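Local coordinates for protein probable M18-family aminopeptidase 1 (Thermotoga maritima, PDB 2GLF) that is a probable aminopeptidase of the M18 family, a metallopeptidase thought to use zinc to remove residues from the N-termini of peptides, at residues Lys41-Glu46 against Ala260-Asn265; Phe76-Asp81 against Arg298-Met303. All coordinates share one frame; numbering follows the deposited sequence.

Contact 1: residues Lys41-Glu46 against Ala260-Asn265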
ATOM      1  N   LYS A  41      20.420 -34.191 -42.742  1.00 21.42           N
ATOM      2  CA  LYS A  41      21.552 -34.830 -43.395  1.00 21.62           C
ATOM      3  C   LYS A  41      21.031 -35.927 -44.310  1.00 20.70           C
ATOM      4  O   LYS A  41      21.408 -35.993 -45.473  1.00 20.34           O
ATOM      5  CB  LYS A  41      22.516 -35.425 -42.366  1.00 32.74           C
ATOM      6  CG  LYS A  41      23.762 -36.041 -42.994  1.00 32.47           C
ATOM      7  CD  LYS A  41      24.719 -36.603 -41.947  1.00 33.72           C
ATOM      8  CE  LYS A  41      25.982 -37.172 -42.588  1.00 35.02           C
ATOM      9  NZ  LYS A  41      25.688 -38.295 -43.519  1.00 37.19           N
ATOM     10  N   ARG A  42      20.156 -36.780 -43.782  1.00 16.81           N
ATOM     11  CA  ARG A  42      19.568 -37.867 -44.560  1.00 16.59           C
ATOM     12  C   ARG A  42      18.990 -37.326 -45.860  1.00 16.65           C
ATOM     13  O   ARG A  42      19.295 -37.831 -46.939  1.00 16.91           O
ATOM     14  CB  ARG A  42      18.459 -38.557 -43.758  1.00 31.22           C
ATOM     15  CG  ARG A  42      17.495 -39.367 -44.608  1.00 30.45           C
ATOM     16  CD  ARG A  42      16.314 -39.850 -43.807  1.00 30.27           C
ATOM     17  NE  ARG A  42      15.112 -39.924 -44.630  1.00 35.12           N
ATOM     18  CZ  ARG A  42      14.460 -38.861 -45.094  1.00 37.88           C
ATOM     19  NH1 ARG A  42      14.893 -37.639 -44.813  1.00 40.63           N
ATOM     20  NH2 ARG A  42      13.375 -39.012 -45.842  1.00 38.67           N
ATOM     21  N   ILE A  43      18.144 -36.307 -45.747  1.00 17.92           N
ATOM     22  CA  ILE A  43      17.531 -35.677 -46.909  1.00 18.16           C
ATOM     23  C   ILE A  43      18.624 -35.208 -47.865  1.00 17.98           C
ATOM     24  O   ILE A  43      18.501 -35.339 -49.084  1.00 17.57           O
ATOM     25  CB  ILE A  43      16.685 -34.457 -46.488  1.00 28.40           C
ATOM     26  CG1 ILE A  43      15.420 -34.934 -45.777  1.00 28.33           C
ATOM     27  CG2 ILE A  43      16.365 -33.582 -47.700  1.00 26.87           C
ATOM     28  CD1 ILE A  43      14.585 -33.816 -45.213  1.00 28.80           C
ATOM     29  N   LEU A  44      19.693 -34.658 -47.297  1.00 29.88           N
ATOM     30  CA  LEU A  44      20.813 -34.175 -48.089  1.00 30.02           C
ATOM     31  C   LEU A  44      21.640 -35.319 -48.674  1.00 30.57           C
ATOM     32  O   LEU A  44      22.254 -35.165 -49.728  1.00 30.80           O
ATOM     33  CB  LEU A  44      21.715 -33.269 -47.243  1.00 14.07           C
ATOM     34  CG  LEU A  44      21.176 -31.877 -46.898  1.00 12.66           C
ATOM     35  CD1 LEU A  44      22.184 -31.128 -46.025  1.00 10.90           C
ATOM     36  CD2 LEU A  44      20.896 -31.105 -48.190  1.00 10.90           C
ATOM     37  N   ASP A  45      21.674 -36.462 -47.995  1.00 38.08           N
ATOM     38  CA  ASP A  45      22.439 -37.579 -48.514  1.00 38.75           C
ATOM     39  C   ASP A  45      21.778 -38.080 -49.782  1.00 40.03           C
ATOM     40  O   ASP A  45      22.461 -38.509 -50.708  1.00 41.42           O
ATOM     41  CB  ASP A  45      22.590 -38.668 -47.463  1.00 25.34           C
ATOM     42  CG  ASP A  45      23.588 -38.282 -46.389  1.00 25.23           C
ATOM     43  OD1 ASP A  45      24.584 -37.612 -46.732  1.00 26.53           O
ATOM     44  OD2 ASP A  45      23.388 -38.646 -45.213  1.00 24.56           O
ATOM     45  N   GLU A  46      20.448 -38.031 -49.826  1.00 34.65           N
ATOM     46  CA  GLU A  46      19.737 -38.371 -51.054  1.00 35.11           C
ATOM     47  C   GLU A  46      19.970 -37.025 -51.750  1.00 35.34           C
ATOM     48  O   GLU A  46      20.846 -36.273 -51.329  1.00 36.71           O
ATOM     49  CB  GLU A  46      18.248 -38.551 -50.802  1.00 54.76           C
ATOM     50  CG  GLU A  46      17.905 -39.446 -49.644  1.00 59.65           C
ATOM     51  CD  GLU A  46      16.406 -39.526 -49.421  1.00 66.80           C
ATOM     52  OE1 GLU A  46      15.766 -38.462 -49.277  1.00 70.38           O
ATOM     53  OE2 GLU A  46      15.864 -40.650 -49.387  1.00 69.89           O
ATOM     54  N   ALA A 260      13.581 -25.442 -50.496  1.00 25.37           N
ATOM     55  CA  ALA A 260      13.892 -24.440 -51.507  1.00 25.09           C
ATOM     56  C   ALA A 260      15.284 -24.726 -52.057  1.00 25.41           C
ATOM     57  O   ALA A 260      15.486 -24.778 -53.270  1.00 25.66           O
ATOM     58  CB  ALA A 260      13.845 -23.050 -50.899  1.00  1.76           C
ATOM     59  N   LEU A 261      16.240 -24.925 -51.155  1.00 21.03           N
ATOM     60  CA  LEU A 261      17.619 -25.213 -51.538  1.00 21.12           C
ATOM     61  C   LEU A 261      17.664 -26.351 -52.532  1.00 21.77           C
ATOM     62  O   LEU A 261      18.351 -26.272 -53.547  1.00 22.20           O
ATOM     63  CB  LEU A 261      18.456 -25.607 -50.313  1.00  9.54           C
ATOM     64  CG  LEU A 261      19.899 -26.039 -50.615  1.00  9.22           C
ATOM     65  CD1 LEU A 261      20.667 -24.832 -51.119  1.00  9.22           C
ATOM     66  CD2 LEU A 261      20.582 -26.605 -49.384  1.00  9.22           C
ATOM     67  N   LEU A 262      16.917 -27.409 -52.233  1.00 28.07           N
ATOM     68  CA  LEU A 262      16.885 -28.595 -53.076  1.00 27.48           C
ATOM     69  C   LEU A 262      16.228 -28.452 -54.448  1.00 28.02           C
ATOM     70  O   LEU A 262      16.594 -29.172 -55.379  1.00 28.46           O
ATOM     71  CB  LEU A 262      16.209 -29.745 -52.322  1.00  3.43           C
ATOM     72  CG  LEU A 262      16.844 -30.174 -51.000  1.00  3.43           C
ATOM     73  CD1 LEU A 262      16.177 -31.445 -50.517  1.00  3.43           C
ATOM     74  CD2 LEU A 262      18.336 -30.400 -51.182  1.00  3.43           C
ATOM     75  N   SER A 263      15.275 -27.535 -54.593  1.00 12.03           N
ATOM     76  CA  SER A 263      14.591 -27.403 -55.870  1.00 12.76           C
ATOM     77  C   SER A 263      14.849 -26.105 -56.610  1.00 13.65           C
ATOM     78  O   SER A 263      14.207 -25.811 -57.615  1.00 13.85           O
ATOM     79  CB  SER A 263      13.087 -27.581 -55.672  1.00 14.57           C
ATOM     80  OG  SER A 263      12.556 -26.511 -54.919  1.00 15.56           O
ATOM     81  N   ALA A 264      15.796 -25.325 -56.130  1.00 22.95           N
ATOM     82  CA  ALA A 264      16.082 -24.070 -56.793  1.00 24.88           C
ATOM     83  C   ALA A 264      16.967 -24.261 -58.028  1.00 26.54           C
ATOM     84  O   ALA A 264      17.706 -25.245 -58.141  1.00 27.15           O
ATOM     85  CB  ALA A 264      16.749 -23.111 -55.810  1.00 22.43           C
ATOM     86  N   ASN A 265      16.860 -23.320 -58.962  1.00 29.42           N
ATOM     87  CA  ASN A 265      17.675 -23.309 -60.170  1.00 30.66           C
ATOM     88  C   ASN A 265      18.530 -22.066 -59.950  1.00 30.77           C
ATOM     89  O   ASN A 265      18.184 -20.968 -60.387  1.00 31.54           O
ATOM     90  CB  ASN A 265      16.794 -23.159 -61.403  1.00 59.36           C
ATOM     91  CG  ASN A 265      15.820 -24.302 -61.550  1.00 64.69           C
ATOM     92  OD1 ASN A 265      16.221 -25.461 -61.641  1.00 68.83           O
ATOM     93  ND2 ASN A 265      14.528 -23.986 -61.562  1.00 65.69           N
TER
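L262 reaches across to I43 and L44 where two helices, 33-45 and 248-263, lie side by side on one face of the mixed beta-sheet in the alpha/beta catalytic fold of this clan of zinc exopeptidases. The CB of L262 leaves the helix toward the other segment, and with chi1 at -59° CG stands beside the backbone N, anti to the carbonyl carbon; from there the two methyls part, one for each partner. L262 CD1 meets I43 CG2 at 3.5 Å, the two side chains crossing at about a right angle. L262 CD2 lies 4.0 Å from L44 CD2. I43 can offer that branch because its CG2 is anti to the backbone N while CG1 carries CD1 elsewhere. No hydrogen bond joins the segments, and their backbones stay well apart: the nearest CA atoms, those of L44 and L262, are 8.5 Å from each other. F49 touches both L44 and L262, and S47 also packs on L262. Beneath them, L44 rests on I73 and A75 of strand 73-77, and L261 shares A75. On helix 33-45 the polar chemistry turns away from L262: K41 and D45, one turn apart, form a salt bridge, with K41 NZ 2.9 Å from D45 OD2, on the syn lone pair of that oxygen.

Contact 2: residues Phe76-Asp81 against Arg298-Met303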
ATOM      1  N   PHE A  76      25.580 -26.164 -48.894  1.00 18.35           N
ATOM      2  CA  PHE A  76      25.770 -25.252 -50.007  1.00 18.63           C
ATOM      3  C   PHE A  76      25.574 -25.936 -51.347  1.00 18.53           C
ATOM      4  O   PHE A  76      25.516 -27.165 -51.452  1.00 18.74           O
ATOM      5  CB  PHE A  76      27.171 -24.634 -49.994  1.00 16.24           C
ATOM      6  CG  PHE A  76      27.546 -23.999 -48.692  1.00 16.73           C
ATOM      7  CD1 PHE A  76      28.324 -24.692 -47.763  1.00 16.24           C
ATOM      8  CD2 PHE A  76      27.115 -22.710 -48.380  1.00 17.23           C
ATOM      9  CE1 PHE A  76      28.663 -24.112 -46.547  1.00 16.24           C
ATOM     10  CE2 PHE A  76      27.449 -22.121 -47.163  1.00 16.24           C
ATOM     11  CZ  PHE A  76      28.222 -22.820 -46.245  1.00 16.24           C
ATOM     12  N   ARG A  77      25.450 -25.100 -52.367  1.00 27.21           N
ATOM     13  CA  ARG A  77      25.324 -25.527 -53.748  1.00 26.79           C
ATOM     14  C   ARG A  77      26.174 -24.499 -54.477  1.00 27.69           C
ATOM     15  O   ARG A  77      25.657 -23.573 -55.105  1.00 27.81           O
ATOM     16  CB  ARG A  77      23.867 -25.484 -54.226  1.00 19.44           C
ATOM     17  CG  ARG A  77      23.060 -26.690 -53.797  1.00 19.50           C
ATOM     18  CD  ARG A  77      21.674 -26.687 -54.406  1.00 19.99           C
ATOM     19  NE  ARG A  77      21.721 -26.729 -55.864  1.00 19.18           N
ATOM     20  CZ  ARG A  77      20.651 -26.632 -56.652  1.00 18.01           C
ATOM     21  NH1 ARG A  77      19.442 -26.488 -56.124  1.00 18.63           N
ATOM     22  NH2 ARG A  77      20.790 -26.665 -57.972  1.00 19.24           N
ATOM     23  N   VAL A  78      27.490 -24.642 -54.327  1.00 24.39           N
ATOM     24  CA  VAL A  78      28.439 -23.745 -54.965  1.00 25.28           C
ATOM     25  C   VAL A  78      28.255 -23.962 -56.453  1.00 26.03           C
ATOM     26  O   VAL A  78      28.291 -25.100 -56.931  1.00 26.86           O
ATOM     27  CB  VAL A  78      29.879 -24.082 -54.561  1.00 16.96           C
ATOM     28  CG1 VAL A  78      30.840 -23.178 -55.289  1.00 15.69           C
ATOM     29  CG2 VAL A  78      30.043 -23.914 -53.063  1.00 18.17           C
ATOM     30  N   VAL A  79      28.050 -22.871 -57.179  1.00 14.92           N
ATOM     31  CA  VAL A  79      27.805 -22.945 -58.605  1.00 14.55           C
ATOM     32  C   VAL A  79      28.660 -21.958 -59.394  1.00 15.78           C
ATOM     33  O   VAL A  79      28.620 -21.925 -60.623  1.00 16.17           O
ATOM     34  CB  VAL A  79      26.299 -22.704 -58.869  1.00 11.64           C
ATOM     35  CG1 VAL A  79      26.017 -22.577 -60.343  1.00  9.94           C
ATOM     36  CG2 VAL A  79      25.495 -23.864 -58.293  1.00  9.61           C
ATOM     37  N   ASP A  80      29.444 -21.159 -58.683  1.00 21.93           N
ATOM     38  CA  ASP A  80      30.311 -20.187 -59.330  1.00 22.48           C
ATOM     39  C   ASP A  80      31.434 -19.820 -58.369  1.00 22.92           C
ATOM     40  O   ASP A  80      31.642 -20.497 -57.362  1.00 23.67           O
ATOM     41  CB  ASP A  80      29.524 -18.932 -59.702  1.00 32.04           C
ATOM     42  CG  ASP A  80      30.190 -18.136 -60.815  1.00 35.75           C
ATOM     43  OD1 ASP A  80      31.435 -18.018 -60.806  1.00 38.64           O
ATOM     44  OD2 ASP A  80      29.470 -17.620 -61.696  1.00 36.48           O
ATOM     45  N   ASP A  81      32.167 -18.763 -58.684  1.00 25.67           N
ATOM     46  CA  ASP A  81      33.248 -18.308 -57.831  1.00 25.52           C
ATOM     47  C   ASP A  81      32.597 -17.677 -56.588  1.00 25.96           C
ATOM     48  O   ASP A  81      31.763 -16.778 -56.714  1.00 26.06           O
ATOM     49  CB  ASP A  81      34.077 -17.277 -58.603  1.00 38.16           C
ATOM     50  CG  ASP A  81      35.209 -16.701 -57.787  1.00 39.23           C
ATOM     51  OD1 ASP A  81      35.888 -15.794 -58.307  1.00 39.63           O
ATOM     52  OD2 ASP A  81      35.425 -17.144 -56.639  1.00 42.00           O
ATOM     53  N   ARG A 298      35.536 -20.441 -45.719  1.00 42.10           N
ATOM     54  CA  ARG A 298      36.967 -20.434 -45.993  1.00 43.06           C
ATOM     55  C   ARG A 298      37.394 -21.758 -46.630  1.00 43.60           C
ATOM     56  O   ARG A 298      38.198 -21.777 -47.562  1.00 43.55           O
ATOM     57  CB  ARG A 298      37.765 -20.192 -44.705  1.00 29.54           C
ATOM     58  CG  ARG A 298      37.934 -18.727 -44.345  1.00 30.63           C
ATOM     59  CD  ARG A 298      38.987 -18.559 -43.257  1.00 34.30           C
ATOM     60  NE  ARG A 298      38.523 -19.037 -41.959  1.00 36.81           N
ATOM     61  CZ  ARG A 298      37.772 -18.325 -41.123  1.00 37.22           C
ATOM     62  NH1 ARG A 298      37.402 -17.094 -41.441  1.00 38.71           N
ATOM     63  NH2 ARG A 298      37.379 -18.849 -39.971  1.00 36.47           N
ATOM     64  N   GLN A 299      36.853 -22.864 -46.129  1.00 30.23           N
ATOM     65  CA  GLN A 299      37.192 -24.171 -46.672  1.00 30.48           C
ATOM     66  C   GLN A 299      36.872 -24.187 -48.161  1.00 30.43           C
ATOM     67  O   GLN A 299      37.674 -24.639 -48.976  1.00 30.95           O
ATOM     68  CB  GLN A 299      36.397 -25.265 -45.963  1.00 35.81           C
ATOM     69  CG  GLN A 299      36.761 -26.670 -46.402  1.00 37.56           C
ATOM     70  CD  GLN A 299      38.235 -26.982 -46.201  1.00 41.57           C
ATOM     71  OE1 GLN A 299      38.763 -26.865 -45.094  1.00 41.15           O
ATOM     72  NE2 GLN A 299      38.906 -27.384 -47.277  1.00 45.46           N
ATOM     73  N   ILE A 300      35.697 -23.677 -48.505  1.00 26.24           N
ATOM     74  CA  ILE A 300      35.259 -23.627 -49.890  1.00 25.29           C
ATOM     75  C   ILE A 300      36.147 -22.682 -50.700  1.00 26.43           C
ATOM     76  O   ILE A 300      36.455 -22.955 -51.863  1.00 26.80           O
ATOM     77  CB  ILE A 300      33.776 -23.171 -49.978  1.00 19.88           C
ATOM     78  CG1 ILE A 300      32.875 -24.262 -49.385  1.00 18.22           C
ATOM     79  CG2 ILE A 300      33.390 -22.858 -51.436  1.00 17.95           C
ATOM     80  CD1 ILE A 300      31.413 -23.888 -49.332  1.00 14.97           C
ATOM     81  N   LEU A 301      36.560 -21.578 -50.082  1.00 38.25           N
ATOM     82  CA  LEU A 301      37.417 -20.611 -50.759  1.00 38.20           C
ATOM     83  C   LEU A 301      38.790 -21.194 -51.096  1.00 38.25           C
ATOM     84  O   LEU A 301      39.294 -21.005 -52.209  1.00 37.51           O
ATOM     85  CB  LEU A 301      37.581 -19.351 -49.903  1.00 14.74           C
ATOM     86  CG  LEU A 301      36.389 -18.389 -49.915  1.00 15.39           C
ATOM     87  CD1 LEU A 301      36.666 -17.216 -48.986  1.00 14.91           C
ATOM     88  CD2 LEU A 301      36.144 -17.896 -51.335  1.00 13.64           C
ATOM     89  N   LYS A 302      39.393 -21.897 -50.137  1.00 33.93           N
ATOM     90  CA  LYS A 302      40.703 -22.505 -50.353  1.00 33.66           C
ATOM     91  C   LYS A 302      40.589 -23.493 -51.494  1.00 33.46           C
ATOM     92  O   LYS A 302      41.471 -23.571 -52.351  1.00 32.33           O
ATOM     93  CB  LYS A 302      41.177 -23.236 -49.099  1.00 18.97           C
ATOM     94  CG  LYS A 302      41.379 -22.325 -47.914  1.00 19.73           C
ATOM     95  CD  LYS A 302      42.416 -21.249 -48.201  1.00 19.73           C
ATOM     96  CE  LYS A 302      43.801 -21.845 -48.364  1.00 20.09           C
ATOM     97  NZ  LYS A 302      44.824 -20.784 -48.563  1.00 22.43           N
HETATM   98  N   MSE A 303      39.488 -24.238 -51.501  1.00 18.78           N
HETATM   99  CA  MSE A 303      39.243 -25.223 -52.541  1.00 19.86           C
HETATM  100  C   MSE A 303      39.151 -24.570 -53.918  1.00 19.38           C
HETATM  101  O   MSE A 303      39.398 -25.213 -54.932  1.00 19.30           O
HETATM  102  CB  MSE A 303      37.968 -25.998 -52.237  1.00 53.20           C
HETATM  103  CG  MSE A 303      38.053 -26.785 -50.946  1.00 54.41           C
HETATM  104 SE   MSE A 303      36.490 -27.867 -50.638  1.00 58.31          SE
HETATM  105  CE  MSE A 303      37.184 -29.611 -51.151  1.00 56.35           C
TER
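I300 meets both F76 and V78, packing helix 292-303 against the end of strand 73-77 and the loop that follows, at one side of the mixed sheet of an alpha/beta fold. The innermost contact is a CH-pi one: I300 CD1 lies over one face of the F76 ring, 4.0 Å from its centroid and 29° off the ring normal. The methyl is displaced toward one side of the ring, so the ring atom nearest to I300 CD1 is F76 CD1 at 3.6 Å. V78 comes in tip to tip with the same isoleucine, V78 CG2 standing 3.9 Å from I300 CG2. Here the V78 torsion matters: chi1 of 177° puts CG1 anti to the backbone N and leaves CG2 beside that N, facing the helix. One shell out, A296 and L297 of the same helix also touch F76, L82 packs on I300, and Q304 touches V78. The strand side is held by backbone hydrogen bonds of F76 with V64 and of V78 with M62. Behind I300 the helix is covered in turn: L301 packs on V312, L313 and V316 of helix 310-318, and F311 of a second subunit, another copy of this protein, lies against Q299 and K302. Farther from I300, the buried R298 is paired through NH1 with E310 OE1 and through NH2 with D314 OD1 of that second subunit.

How the contacts relate
Strand 73-77 is common to both: contact 1 packs on it through A75, and contact 2 contains its end, with F76; these neighbouring residues face different ways, so the helices of the two contacts lie on opposite faces of the sheet. The contact centres are about 17 Å apart. Contact 2 is the more buried, with an aromatic face in its core and a subunit interface behind its helix; contact 1 is partly buried, purely aliphatic, and touched by no other chain. R77, on the strand of contact 2, ties them together. R77 NH1 lies 2.8 Å from L261 O, in the last turn of helix 248-263, and 2.9 Å from A264 O just after it, two probable hydrogen bonds.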